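Local coordinates for TRAP-type C4-dicarboxylate:H+ symport system substrate-binding component DctP (Shewanella oneidensis, PDB 4MX6), which probably captures C4-dicarboxylates such as succinate in the periplasm and delivers them to a TRAP-type proton symporter, at residues 44-49 with 225-230; 119-124 with 241-246; 157-162 with 216-221; 165-170 with 235-240; 177-182 with 200-205. All blocks are in the same frame, centred on the assembly; numbering follows the deposited sequence.

Contact 1: residues 44-49 with 225-230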
# COMPACT_ATOMS: atom_id res chain seq x y z
N VAL A 44 -2.89 -9.69 2.10
CA VAL A 44 -1.55 -10.27 2.05
C VAL A 44 -0.68 -9.95 3.26
O VAL A 44 0.47 -10.38 3.32
CB VAL A 44 -0.80 -9.83 0.76
CG1 VAL A 44 -1.63 -10.19 -0.45
CG2 VAL A 44 -0.44 -8.34 0.76
N VAL A 45 -1.18 -9.16 4.21
CA VAL A 45 -0.36 -8.76 5.35
C VAL A 45 -0.60 -9.61 6.60
O VAL A 45 -1.51 -10.42 6.67
CB VAL A 45 -0.48 -7.25 5.66
CG1 VAL A 45 -0.06 -6.43 4.44
CG2 VAL A 45 -1.88 -6.86 6.13
N ALA A 46 0.27 -9.40 7.59
CA ALA A 46 0.08 -10.03 8.90
C ALA A 46 -1.16 -9.46 9.59
O ALA A 46 -1.63 -8.37 9.28
CB ALA A 46 1.31 -9.82 9.76
N GLU A 47 -1.68 -10.20 10.56
CA GLU A 47 -2.86 -9.76 11.28
C GLU A 47 -2.63 -8.48 12.07
O GLU A 47 -3.49 -7.59 12.11
CB GLU A 47 -3.31 -10.88 12.23
CG GLU A 47 -4.46 -10.50 13.13
CD GLU A 47 -5.14 -11.67 13.77
OE1 GLU A 47 -5.42 -12.66 13.04
OE2 GLU A 47 -5.44 -11.59 14.98
N ASN A 48 -1.45 -8.35 12.68
CA ASN A 48 -1.22 -7.28 13.65
C ASN A 48 -0.60 -6.06 12.95
O ASN A 48 0.55 -5.67 13.20
CB ASN A 48 -0.38 -7.78 14.83
CG ASN A 48 -1.10 -8.86 15.63
OD1 ASN A 48 -2.29 -9.12 15.42
ND2 ASN A 48 -0.39 -9.47 16.56
N THR A 49 -1.41 -5.47 12.07
CA THR A 49 -1.03 -4.40 11.15
C THR A 49 -2.27 -3.53 10.91
O THR A 49 -3.37 -3.95 11.25
CB THR A 49 -0.62 -4.96 9.78
OG1 THR A 49 -1.73 -5.66 9.20
CG2 THR A 49 0.59 -5.89 9.88
N TYR A 225 8.64 -4.64 10.11
CA TYR A 225 8.63 -5.32 11.40
C TYR A 225 7.86 -6.63 11.37
O TYR A 225 8.38 -7.69 11.74
CB TYR A 225 8.07 -4.41 12.50
CG TYR A 225 7.97 -5.14 13.82
CD1 TYR A 225 9.11 -5.49 14.51
CD2 TYR A 225 6.74 -5.54 14.33
CE1 TYR A 225 9.04 -6.20 15.70
CE2 TYR A 225 6.66 -6.24 15.52
CZ TYR A 225 7.81 -6.57 16.21
OH TYR A 225 7.73 -7.27 17.40
N SER A 226 6.62 -6.58 10.88
CA SER A 226 5.75 -7.74 10.97
C SER A 226 6.21 -8.89 10.07
O SER A 226 5.95 -10.05 10.39
CB SER A 226 4.28 -7.38 10.70
OG SER A 226 4.11 -6.83 9.42
N GLN A 227 6.90 -8.59 8.97
CA GLN A 227 7.42 -9.64 8.09
C GLN A 227 8.89 -9.97 8.35
O GLN A 227 9.47 -10.81 7.66
CB GLN A 227 7.24 -9.25 6.61
CG GLN A 227 5.77 -9.13 6.18
CD GLN A 227 4.92 -10.39 6.38
OE1 GLN A 227 5.42 -11.52 6.46
NE2 GLN A 227 3.63 -10.20 6.45
N LYS A 228 9.50 -9.28 9.31
CA LYS A 228 10.89 -9.54 9.74
C LYS A 228 11.92 -9.23 8.67
O LYS A 228 13.01 -9.81 8.66
CB LYS A 228 11.07 -10.97 10.29
CG LYS A 228 10.07 -11.32 11.38
CD LYS A 228 10.11 -10.36 12.54
CE LYS A 228 8.83 -10.42 13.36
NZ LYS A 228 8.67 -9.23 14.23
N PHE A 229 11.61 -8.29 7.78
CA PHE A 229 12.58 -7.90 6.77
C PHE A 229 13.86 -7.37 7.44
O PHE A 229 14.95 -7.52 6.90
CB PHE A 229 12.04 -6.82 5.83
CG PHE A 229 10.81 -7.22 5.01
CD1 PHE A 229 10.46 -8.54 4.77
CD2 PHE A 229 10.01 -6.22 4.48
CE1 PHE A 229 9.33 -8.84 4.02
CE2 PHE A 229 8.91 -6.51 3.73
CZ PHE A 229 8.55 -7.82 3.50
N TYR A 230 13.71 -6.74 8.61
CA TYR A 230 14.85 -6.17 9.31
C TYR A 230 15.83 -7.24 9.82
O TYR A 230 16.96 -6.91 10.16
CB TYR A 230 14.40 -5.27 10.47
CG TYR A 230 13.74 -6.01 11.62
CD1 TYR A 230 12.42 -6.41 11.56
CD2 TYR A 230 14.45 -6.31 12.78
CE1 TYR A 230 11.81 -7.07 12.62
CE2 TYR A 230 13.85 -6.99 13.83
CZ TYR A 230 12.53 -7.38 13.75
OH TYR A 230 11.91 -8.03 14.79
O HOH W 1 1.98 -11.91 5.35
O HOH W 2 2.67 -7.54 7.17
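Ala46 and Ser226 face each other, their CB atoms 4.0 Å apart, at the point where the two backbones come nearest. Thr49 joins them from the side: its CG2 methyl lies 3.7 Å from Ser226 OG and 4.1 Å from Ser226 CB. The Gln227 chain is bent about CB-CG (chi2 -58°), which brings CD and its amide toward the 44-49 loop and sets NE2 4.1 Å from Ala46 CB. The polar part of the contact runs through two waters. One accepts from Gln227 NE2 and donates to Val44 O; the other accepts from Ala46 N (3.1 Å) and Gln227 NE2 (2.9 Å) and donates to Ser226 OG (2.8 Å), so both amide hydrogens of NE2 have a water. Ser226 OG is also bonded to Ser222 O. Thr49 OG1 bonds back to Ala46 O at 2.7 Å and caps Gly52 N. The Val45 side chain lies beside the bound succinate, which puts this water-mediated contact at the ligand cleft, where the loop leading from strand 37-42 into helix 50-65 meets the C-terminal end of helix 221-226.

Contact 2: residues 119-124 with 241-246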
# COMPACT_ATOMS: atom_id res chain seq x y z
N PHE A 119 8.61 10.87 -3.86
CA PHE A 119 8.68 12.15 -3.17
C PHE A 119 7.55 13.12 -3.57
O PHE A 119 7.65 14.33 -3.36
CB PHE A 119 10.06 12.81 -3.36
CG PHE A 119 11.19 12.02 -2.76
CD1 PHE A 119 11.42 12.02 -1.40
CD2 PHE A 119 12.04 11.28 -3.57
CE1 PHE A 119 12.47 11.28 -0.86
CE2 PHE A 119 13.07 10.54 -3.03
CZ PHE A 119 13.29 10.55 -1.67
N LEU A 120 6.45 12.60 -4.09
CA LEU A 120 5.31 13.45 -4.41
C LEU A 120 4.68 14.05 -3.14
O LEU A 120 4.40 15.25 -3.09
CB LEU A 120 4.27 12.66 -5.20
CG LEU A 120 3.01 13.43 -5.60
CD1 LEU A 120 3.32 14.68 -6.42
CD2 LEU A 120 2.09 12.48 -6.38
N PHE A 121 4.44 13.20 -2.15
CA PHE A 121 3.84 13.62 -0.90
C PHE A 121 4.89 13.71 0.19
O PHE A 121 5.71 12.81 0.37
CB PHE A 121 2.77 12.61 -0.47
CG PHE A 121 1.68 12.43 -1.48
CD1 PHE A 121 0.73 13.41 -1.68
CD2 PHE A 121 1.61 11.28 -2.24
CE1 PHE A 121 -0.29 13.24 -2.62
CE2 PHE A 121 0.60 11.12 -3.18
CZ PHE A 121 -0.33 12.11 -3.37
N ASN A 122 4.88 14.81 0.93
CA ASN A 122 5.86 15.01 2.00
C ASN A 122 5.64 14.01 3.13
O ASN A 122 6.60 13.49 3.73
CB ASN A 122 5.76 16.41 2.59
CG ASN A 122 6.23 17.50 1.64
OD1 ASN A 122 6.88 17.22 0.64
ND2 ASN A 122 5.90 18.75 1.97
N ASP A 123 4.38 13.75 3.42
CA ASP A 123 4.01 12.98 4.59
C ASP A 123 2.56 12.52 4.46
O ASP A 123 1.89 12.83 3.47
CB ASP A 123 4.23 13.78 5.88
CG ASP A 123 3.50 15.10 5.87
OD1 ASP A 123 2.41 15.19 5.29
OD2 ASP A 123 4.04 16.07 6.47
N MET A 124 2.09 11.79 5.46
CA MET A 124 0.76 11.18 5.41
C MET A 124 -0.37 12.20 5.50
O MET A 124 -1.48 11.94 5.04
CB MET A 124 0.62 10.14 6.51
CG MET A 124 1.54 8.95 6.32
SD MET A 124 1.25 8.12 4.77
CE MET A 124 -0.33 7.39 5.12
N HIS A 241 10.25 7.98 0.96
CA HIS A 241 10.37 8.38 -0.44
C HIS A 241 9.11 8.12 -1.29
O HIS A 241 9.08 8.48 -2.46
CB HIS A 241 11.56 7.69 -1.09
CG HIS A 241 11.44 6.21 -1.08
ND1 HIS A 241 11.85 5.44 -0.02
CD2 HIS A 241 10.87 5.37 -1.97
CE1 HIS A 241 11.55 4.18 -0.27
NE2 HIS A 241 10.94 4.11 -1.44
N GLY A 242 8.09 7.49 -0.71
CA GLY A 242 6.83 7.27 -1.40
C GLY A 242 5.81 6.82 -0.39
O GLY A 242 6.16 6.53 0.76
N VAL A 243 4.54 6.75 -0.79
CA VAL A 243 3.49 6.27 0.10
C VAL A 243 3.07 4.86 -0.26
O VAL A 243 2.99 4.51 -1.43
CB VAL A 243 2.25 7.22 0.12
CG1 VAL A 243 1.55 7.33 -1.23
CG2 VAL A 243 1.24 6.77 1.17
N LEU A 244 2.84 4.05 0.78
CA LEU A 244 2.14 2.77 0.64
C LEU A 244 0.80 2.93 1.33
O LEU A 244 0.71 2.97 2.55
CB LEU A 244 2.92 1.62 1.29
CG LEU A 244 2.08 0.30 1.49
CD1 LEU A 244 1.66 -0.30 0.17
CD2 LEU A 244 2.83 -0.74 2.31
N ASP A 245 -0.25 3.06 0.52
CA ASP A 245 -1.63 3.13 0.99
C ASP A 245 -2.46 2.15 0.17
O ASP A 245 -1.99 1.59 -0.82
CB ASP A 245 -2.21 4.55 0.84
CG ASP A 245 -2.20 5.36 2.12
OD1 ASP A 245 -1.39 5.09 3.02
OD2 ASP A 245 -3.05 6.28 2.20
N TYR A 246 -3.71 1.95 0.59
CA TYR A 246 -4.60 0.99 -0.03
C TYR A 246 -5.89 1.62 -0.53
O TYR A 246 -6.35 2.61 0.02
CB TYR A 246 -5.00 -0.07 1.00
CG TYR A 246 -3.84 -0.66 1.77
CD1 TYR A 246 -2.87 -1.40 1.13
CD2 TYR A 246 -3.74 -0.49 3.14
CE1 TYR A 246 -1.82 -1.97 1.83
CE2 TYR A 246 -2.72 -1.08 3.86
CZ TYR A 246 -1.76 -1.82 3.21
OH TYR A 246 -0.78 -2.45 3.94
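Phe119 lays its ring against His241. From CB the chain turns to put CG anti to the carbonyl carbon (chi1 -63°), and CG comes 4.1 Å from His241 O. Farther out CE1 lies 3.6 Å from His241 CA, and CZ, at the tip, is 3.4 Å from His241 CB. That CB stands over the ring face in a CH-pi contact, 3.8 Å from the centroid of the Phe119 ring. The backbone of the same residue adds a hydrogen bond, Phe119 N to His241 O at 2.8 Å, with the N above the plane of the carbonyl. Val243 spreads its two methyls along the loop: CG1 packs 4.1 Å from Phe121 CD2, and CG2 meets Met124 SD in one of two conformers of that methionine. Asp245 OD1 and OD2 are hydrogen-bonded to Asn156 N and Gln131 NE2. The 119-124 loop thus lies between strand 243-251, paired with strand 148-158, and the C-terminal helices: Phe119 packs on helix 305-326 and Phe121 on helix 328-337.

Contact 3: residues 157-162 with 216-221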
# COMPACT_ATOMS: atom_id res chain seq x y z
N GLY A 157 1.59 3.80 5.41
CA GLY A 157 2.61 4.74 5.81
C GLY A 157 3.53 5.11 4.68
O GLY A 157 3.36 4.67 3.56
N MET A 158 4.55 5.90 5.00
CA MET A 158 5.58 6.22 4.03
C MET A 158 6.56 5.05 3.93
O MET A 158 6.80 4.35 4.91
CB MET A 158 6.32 7.50 4.41
CG MET A 158 5.42 8.71 4.64
SD MET A 158 4.35 9.18 3.28
CE MET A 158 5.55 9.82 2.12
N LYS A 159 7.13 4.84 2.76
CA LYS A 159 8.11 3.79 2.53
C LYS A 159 9.53 4.22 2.89
O LYS A 159 9.91 5.37 2.67
CB LYS A 159 8.07 3.35 1.06
CG LYS A 159 6.73 2.77 0.62
CD LYS A 159 6.71 2.30 -0.82
CE LYS A 159 6.90 3.46 -1.78
NZ LYS A 159 6.70 3.07 -3.19
N GLN A 160 10.28 3.26 3.43
CA GLN A 160 11.70 3.36 3.70
C GLN A 160 12.43 2.35 2.83
O GLN A 160 11.89 1.28 2.54
CB GLN A 160 11.98 3.02 5.17
CG GLN A 160 11.00 3.58 6.18
CD GLN A 160 10.75 5.07 6.06
OE1 GLN A 160 11.59 5.81 5.58
NE2 GLN A 160 9.59 5.51 6.52
N PHE A 161 13.66 2.65 2.44
CA PHE A 161 14.49 1.65 1.76
C PHE A 161 15.16 0.72 2.78
O PHE A 161 15.58 1.16 3.85
CB PHE A 161 15.65 2.31 1.00
CG PHE A 161 15.24 3.21 -0.13
CD1 PHE A 161 14.50 2.74 -1.22
CD2 PHE A 161 15.67 4.53 -0.15
CE1 PHE A 161 14.19 3.59 -2.28
CE2 PHE A 161 15.37 5.36 -1.20
CZ PHE A 161 14.62 4.90 -2.26
N THR A 162 15.29 -0.55 2.42
CA THR A 162 16.23 -1.43 3.11
C THR A 162 17.18 -2.03 2.10
O THR A 162 16.84 -2.20 0.92
CB THR A 162 15.53 -2.56 3.91
OG1 THR A 162 14.94 -3.51 3.02
CG2 THR A 162 14.44 -2.00 4.80
N GLY A 216 17.60 -5.55 -1.79
CA GLY A 216 16.84 -4.62 -0.99
C GLY A 216 15.39 -4.54 -1.42
O GLY A 216 14.95 -5.23 -2.33
N GLN A 217 14.64 -3.70 -0.71
CA GLN A 217 13.24 -3.49 -1.01
C GLN A 217 12.82 -2.15 -0.40
O GLN A 217 13.66 -1.41 0.13
CB GLN A 217 12.38 -4.67 -0.53
CG GLN A 217 12.47 -5.00 0.97
CD GLN A 217 11.57 -4.13 1.83
OE1 GLN A 217 10.35 -4.16 1.69
NE2 GLN A 217 12.17 -3.35 2.72
N GLU A 218 11.54 -1.81 -0.51
CA GLU A 218 11.00 -0.57 0.06
C GLU A 218 9.70 -0.92 0.77
O GLU A 218 8.84 -1.61 0.21
CB GLU A 218 10.76 0.50 -1.02
CG GLU A 218 9.96 -0.00 -2.21
CD GLU A 218 9.33 1.09 -3.08
OE1 GLU A 218 9.79 2.25 -3.03
OE2 GLU A 218 8.35 0.78 -3.80
N ASN A 219 9.51 -0.42 1.98
CA ASN A 219 8.28 -0.72 2.70
C ASN A 219 8.14 0.14 3.95
O ASN A 219 9.07 0.85 4.35
CB ASN A 219 8.14 -2.21 3.04
CG ASN A 219 6.78 -2.73 2.65
OD1 ASN A 219 5.77 -2.20 3.10
ND2 ASN A 219 6.74 -3.68 1.73
N THR A 220 6.97 0.07 4.57
CA THR A 220 6.71 0.83 5.77
C THR A 220 7.29 0.13 6.99
O THR A 220 7.59 -1.08 6.95
CB THR A 220 5.20 1.01 5.99
OG1 THR A 220 4.64 -0.28 6.27
CG2 THR A 220 4.53 1.63 4.75
N TRP A 221 7.43 0.85 8.09
CA TRP A 221 7.89 0.23 9.33
C TRP A 221 7.01 -0.96 9.71
O TRP A 221 7.52 -1.97 10.17
CB TRP A 221 7.94 1.22 10.50
CG TRP A 221 8.88 2.36 10.31
CD1 TRP A 221 8.54 3.66 10.15
CD2 TRP A 221 10.32 2.31 10.25
NE1 TRP A 221 9.65 4.43 10.00
CE2 TRP A 221 10.76 3.64 10.05
CE3 TRP A 221 11.27 1.30 10.36
CZ2 TRP A 221 12.10 3.97 9.95
CZ3 TRP A 221 12.61 1.65 10.27
CH2 TRP A 221 13.00 2.97 10.07
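Gln160 and Thr162 pair with Asn219 and Gln217 as the hydrogen-bonded positions of an antiparallel ladder, with Phe161 and Glu218 as the non-hydrogen-bonded pair between them. Gln160 N donates to Asn219 O at 2.8 Å, nearly straight at 171° but from above the carbonyl plane, and Asn219 N returns to Gln160 O at 3.0 Å in that carbonyl's plane. Thr162 N to Gln217 O (2.9 Å) and Gln217 N to Thr162 O continue the register. On the face bearing Gln160, its CG lies over the six-membered ring of Trp221, 4.1 Å from CG to the centroid, a CH-pi contact; the side chains cross at about a right angle, yet amide and indole planes are only 22° apart. On the face bearing Glu218, Lys159 NZ forms a buried salt bridge to OE2 at 2.9 Å, approaching above the carboxylate plane. Further out, OE1 of that carboxylate accepts from Gln189 NE2 and is bonded to His241 NE2, while Asn240 OD1 receives Gln160 NE2. Asn219 OD1 takes Thr220 N on a lone pair at 3.0 Å and also Asn223 ND2, which helps position the amide whose ND2 bonds succinate. The edge strand 217-219 joins strand 160-163, itself flanked by strand 235-237, and leads directly into helix 221-226.

Contact 4: residues 165-170 with 235-240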
# COMPACT_ATOMS: atom_id res chain seq x y z
N THR A 165 23.45 -2.17 2.78
CA THR A 165 24.36 -1.03 2.76
C THR A 165 23.51 0.23 2.98
O THR A 165 22.32 0.23 2.66
CB THR A 165 25.10 -0.97 1.41
OG1 THR A 165 26.23 -0.09 1.51
CG2 THR A 165 24.17 -0.51 0.30
N PRO A 166 24.11 1.29 3.56
CA PRO A 166 23.37 2.55 3.67
C PRO A 166 23.02 3.12 2.30
O PRO A 166 23.81 3.00 1.37
CB PRO A 166 24.35 3.49 4.38
CG PRO A 166 25.31 2.61 5.06
CD PRO A 166 25.42 1.36 4.23
N LEU A 167 21.87 3.76 2.20
CA LEU A 167 21.45 4.38 0.95
C LEU A 167 21.37 5.91 1.10
O LEU A 167 20.34 6.56 0.85
CB LEU A 167 20.14 3.75 0.45
CG LEU A 167 20.32 2.25 0.11
CD1 LEU A 167 18.97 1.57 -0.01
CD2 LEU A 167 21.13 2.06 -1.15
N LYS A 168 22.50 6.46 1.50
CA LYS A 168 22.63 7.88 1.80
C LYS A 168 22.42 8.75 0.58
O LYS A 168 21.86 9.84 0.67
CB LYS A 168 24.03 8.15 2.36
CG LYS A 168 24.19 7.75 3.81
CD LYS A 168 23.45 8.75 4.68
CE LYS A 168 24.06 8.87 6.05
NZ LYS A 168 23.56 10.10 6.72
N GLN A 169 22.90 8.27 -0.56
CA GLN A 169 22.79 9.02 -1.81
C GLN A 169 22.36 8.08 -2.91
O GLN A 169 22.57 6.87 -2.81
CB GLN A 169 24.13 9.64 -2.18
CG GLN A 169 24.64 10.64 -1.16
CD GLN A 169 26.05 11.11 -1.45
OE1 GLN A 169 27.01 10.41 -1.15
NE2 GLN A 169 26.17 12.29 -2.04
N PRO A 170 21.76 8.64 -3.96
CA PRO A 170 21.30 7.81 -5.08
C PRO A 170 22.38 6.88 -5.61
O PRO A 170 22.06 5.76 -6.00
CB PRO A 170 20.89 8.84 -6.13
CG PRO A 170 20.50 10.01 -5.35
CD PRO A 170 21.35 10.05 -4.12
N HIS A 235 20.77 -2.67 6.83
CA HIS A 235 20.59 -1.22 6.90
C HIS A 235 19.23 -0.78 6.42
O HIS A 235 18.77 -1.20 5.36
CB HIS A 235 21.64 -0.53 6.03
CG HIS A 235 23.00 -0.60 6.61
ND1 HIS A 235 23.86 -1.66 6.42
CD2 HIS A 235 23.66 0.27 7.41
CE1 HIS A 235 24.98 -1.44 7.07
NE2 HIS A 235 24.88 -0.27 7.68
N ILE A 236 18.59 0.09 7.19
CA ILE A 236 17.30 0.68 6.82
C ILE A 236 17.51 2.17 6.71
O ILE A 236 17.95 2.81 7.67
CB ILE A 236 16.21 0.39 7.88
CG1 ILE A 236 16.10 -1.11 8.12
CG2 ILE A 236 14.87 1.01 7.47
CD1 ILE A 236 15.17 -1.48 9.26
N THR A 237 17.20 2.73 5.55
CA THR A 237 17.38 4.14 5.31
C THR A 237 16.01 4.82 5.38
O THR A 237 15.08 4.46 4.66
CB THR A 237 18.06 4.36 3.95
OG1 THR A 237 19.36 3.74 3.96
CG2 THR A 237 18.25 5.83 3.67
N GLU A 238 15.88 5.76 6.32
CA GLU A 238 14.62 6.46 6.56
C GLU A 238 14.44 7.57 5.53
O GLU A 238 14.68 8.74 5.79
CB GLU A 238 14.58 6.99 7.99
CG GLU A 238 13.21 7.53 8.41
CD GLU A 238 13.08 7.70 9.92
OE1 GLU A 238 14.08 7.52 10.64
OE2 GLU A 238 11.98 8.01 10.41
N SER A 239 14.00 7.15 4.36
CA SER A 239 13.90 7.97 3.18
C SER A 239 12.51 8.60 2.99
O SER A 239 12.40 9.63 2.34
CB SER A 239 14.24 7.10 1.98
OG SER A 239 13.55 5.86 2.07
N ASN A 240 11.46 7.97 3.53
CA ASN A 240 10.09 8.47 3.34
C ASN A 240 9.83 8.84 1.88
O ASN A 240 9.23 9.87 1.60
CB ASN A 240 9.82 9.66 4.26
CG ASN A 240 9.86 9.29 5.72
OD1 ASN A 240 9.17 8.38 6.16
ND2 ASN A 240 10.65 10.02 6.50
O HOH W 3 19.65 0.98 3.54
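The backbones of Thr165 and Leu167 run beside His235 and Thr237, with CA atoms 5.6 Å apart for Thr165-His235 and 6.0 Å for Leu167-Thr237, but the link between them is made by a side chain: Leu167 N donates to Thr237 OG1 at 3.1 Å and 152°. OG1 lies beside its own backbone N, anti to the carbonyl carbon (chi1 -61°), where it also touches Leu167 CB at 3.6 Å. The CG2 methyl takes the other branch, anti to the backbone N, and meets Leu167 O at 3.6 Å. At the outer end the Pro166 ring packs on the His235 imidazole. Pro166 CD sits almost directly above the centre of the ring, 3.8 Å from the centroid and 7° off the normal, and CG leans over CD2 at 3.7 Å. His235 CB meanwhile rests against Thr165 O. One water fills in between, donating to Thr165 O at 2.9 Å and more weakly to His235 O, and hydrogen-bonded to Thr237 OG1; the threonine hydroxyl thus has partners in both the water and Leu167 N. The loop after strand 160-163 is in this way fastened over strand 235-237, which lies between strands 160-163 and 299-301, and Pro170 carries it on to pack against helix 305-326.

Contact 5: residues 177-182 with 200-205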
# COMPACT_ATOMS: atom_id res chain seq x y z
N LYS A 177 19.71 -4.99 -6.76
CA LYS A 177 18.40 -5.54 -7.13
C LYS A 177 17.40 -5.24 -6.02
O LYS A 177 17.62 -5.62 -4.87
CB LYS A 177 18.51 -7.06 -7.32
CG LYS A 177 19.14 -7.47 -8.65
CD LYS A 177 19.30 -8.99 -8.79
CE LYS A 177 20.41 -9.52 -7.93
NZ LYS A 177 20.95 -10.76 -8.55
N PHE A 178 16.31 -4.56 -6.37
CA PHE A 178 15.23 -4.26 -5.42
C PHE A 178 13.95 -4.93 -5.88
O PHE A 178 13.53 -4.77 -7.02
CB PHE A 178 14.97 -2.76 -5.32
CG PHE A 178 16.03 -1.99 -4.57
CD1 PHE A 178 17.19 -1.57 -5.19
CD2 PHE A 178 15.85 -1.67 -3.23
CE1 PHE A 178 18.15 -0.86 -4.51
CE2 PHE A 178 16.82 -0.95 -2.54
CZ PHE A 178 17.96 -0.55 -3.19
N ARG A 179 13.30 -5.66 -4.98
CA ARG A 179 11.92 -6.05 -5.24
C ARG A 179 11.05 -4.81 -5.24
O ARG A 179 11.24 -3.90 -4.44
CB ARG A 179 11.42 -7.02 -4.18
CG ARG A 179 9.95 -7.44 -4.35
CD ARG A 179 9.00 -6.59 -3.52
NE ARG A 179 7.60 -6.98 -3.74
CZ ARG A 179 6.58 -6.52 -3.04
NH1 ARG A 179 5.34 -6.88 -3.36
NH2 ARG A 179 6.77 -5.68 -2.03
N VAL A 180 10.06 -4.81 -6.13
CA VAL A 180 8.99 -3.82 -6.13
C VAL A 180 7.64 -4.54 -6.21
O VAL A 180 7.52 -5.64 -6.75
CB VAL A 180 9.10 -2.79 -7.29
CG1 VAL A 180 10.27 -1.86 -7.05
CG2 VAL A 180 9.17 -3.48 -8.64
N MET A 181 6.62 -3.87 -5.66
CA MET A 181 5.25 -4.18 -6.01
C MET A 181 5.11 -4.09 -7.53
O MET A 181 5.90 -3.42 -8.20
CB MET A 181 4.30 -3.20 -5.32
CG MET A 181 4.32 -3.31 -3.80
SD MET A 181 3.21 -2.18 -2.94
CE MET A 181 4.12 -0.64 -2.99
N ALA A 182 4.07 -4.72 -8.08
CA ALA A 182 3.94 -4.81 -9.53
C ALA A 182 3.43 -3.51 -10.15
O ALA A 182 2.27 -3.38 -10.52
CB ALA A 182 3.06 -5.98 -9.91
N LYS A 200 7.65 -8.69 -7.75
CA LYS A 200 7.35 -9.95 -7.08
C LYS A 200 6.21 -9.76 -6.09
O LYS A 200 6.08 -8.69 -5.51
CB LYS A 200 8.57 -10.49 -6.33
CG LYS A 200 9.76 -10.87 -7.19
CD LYS A 200 9.48 -12.12 -7.99
CE LYS A 200 10.67 -12.51 -8.84
NZ LYS A 200 10.47 -13.83 -9.50
N PRO A 201 5.42 -10.81 -5.86
CA PRO A 201 4.34 -10.71 -4.86
C PRO A 201 4.89 -10.58 -3.43
O PRO A 201 5.97 -11.08 -3.10
CB PRO A 201 3.60 -12.03 -5.02
CG PRO A 201 4.54 -12.93 -5.66
CD PRO A 201 5.44 -12.12 -6.52
N PHE A 202 4.10 -9.92 -2.59
CA PHE A 202 4.51 -9.61 -1.24
C PHE A 202 4.90 -10.86 -0.46
O PHE A 202 5.83 -10.82 0.34
CB PHE A 202 3.39 -8.88 -0.52
CG PHE A 202 3.74 -8.38 0.84
CD1 PHE A 202 4.75 -7.44 1.02
CD2 PHE A 202 3.07 -8.84 1.96
CE1 PHE A 202 5.04 -6.94 2.27
CE2 PHE A 202 3.35 -8.33 3.22
CZ PHE A 202 4.35 -7.40 3.37
N SER A 203 4.19 -11.97 -0.68
CA SER A 203 4.45 -13.19 0.08
C SER A 203 5.87 -13.73 -0.09
O SER A 203 6.34 -14.51 0.75
CB SER A 203 3.44 -14.25 -0.32
OG SER A 203 3.63 -14.65 -1.67
N GLU A 204 6.56 -13.34 -1.16
CA GLU A 204 7.90 -13.86 -1.43
C GLU A 204 9.03 -13.00 -0.87
O GLU A 204 10.18 -13.40 -0.91
CB GLU A 204 8.11 -13.94 -2.95
CG GLU A 204 7.22 -14.94 -3.66
CD GLU A 204 7.56 -15.06 -5.14
OE1 GLU A 204 8.68 -14.70 -5.52
OE2 GLU A 204 6.71 -15.52 -5.91
N VAL A 205 8.73 -11.81 -0.38
CA VAL A 205 9.78 -10.83 -0.14
C VAL A 205 10.78 -11.29 0.92
O VAL A 205 11.98 -11.18 0.71
CB VAL A 205 9.21 -9.45 0.20
CG1 VAL A 205 10.32 -8.48 0.51
CG2 VAL A 205 8.38 -8.94 -0.97
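The succinate site includes Arg179, on the parallel strand pair 177-180 and 196-199 of this solute-binding fold, and the loop after the second strand holds its guanidinium in place. NE and NH1 grip one acceptor side-on: Lys200 O lies 2.9 Å from Arg179 NE and 2.9 Å from Arg179 NH1, in the guanidinium plane. The chain leaves anti to the backbone N (chi1 177°) and bends about CB-CG (chi2 -95°), with CG 3.9 Å from Lys200 CB. Two faces of the guanidinium are covered: Met181 N stands 3.7 Å above its centre on one, and Val205 CG2 lies toward the rim of the other. With rotation restrained this way, NH2 bonds the succinate. Phe202 turns its ring edge to NH2, the two planes 46° apart, and also packs on Asn219, another ligand residue. Lys200 N donates to Val180 O, extending the strand pairing by one residue. The closest approach of the valine methyl is to Arg179 NE and CD, with Val205 CG2 3.5 Å from each.

Overall arrangement
From the N terminus, the loop after strand 37-42 opens contact 1, which closes far along the chain at the end of helix 221-226. The 119-124 loop opens contact 2 before contact 1 has closed, so the two cross. Within both spans lies contact 3, pairing strands 160-163 and 217-219, and within it contact 5. Contact 4 begins inside contact 3 and ends beyond it, crossing contacts 3 and 1 while enclosing contact 5 and falling within contact 2. Contacts 3 and 4 share a sheet through Phe161 O and Thr237 N; Gly242 O and Lys159 N join contacts 2 and 3. Contacts 1, 3 and 5 lie at the succinate site, and the strand of contact 2 carries Tyr246 to it; contact 4 ties the loop after strand 160-163 to strand 235-237.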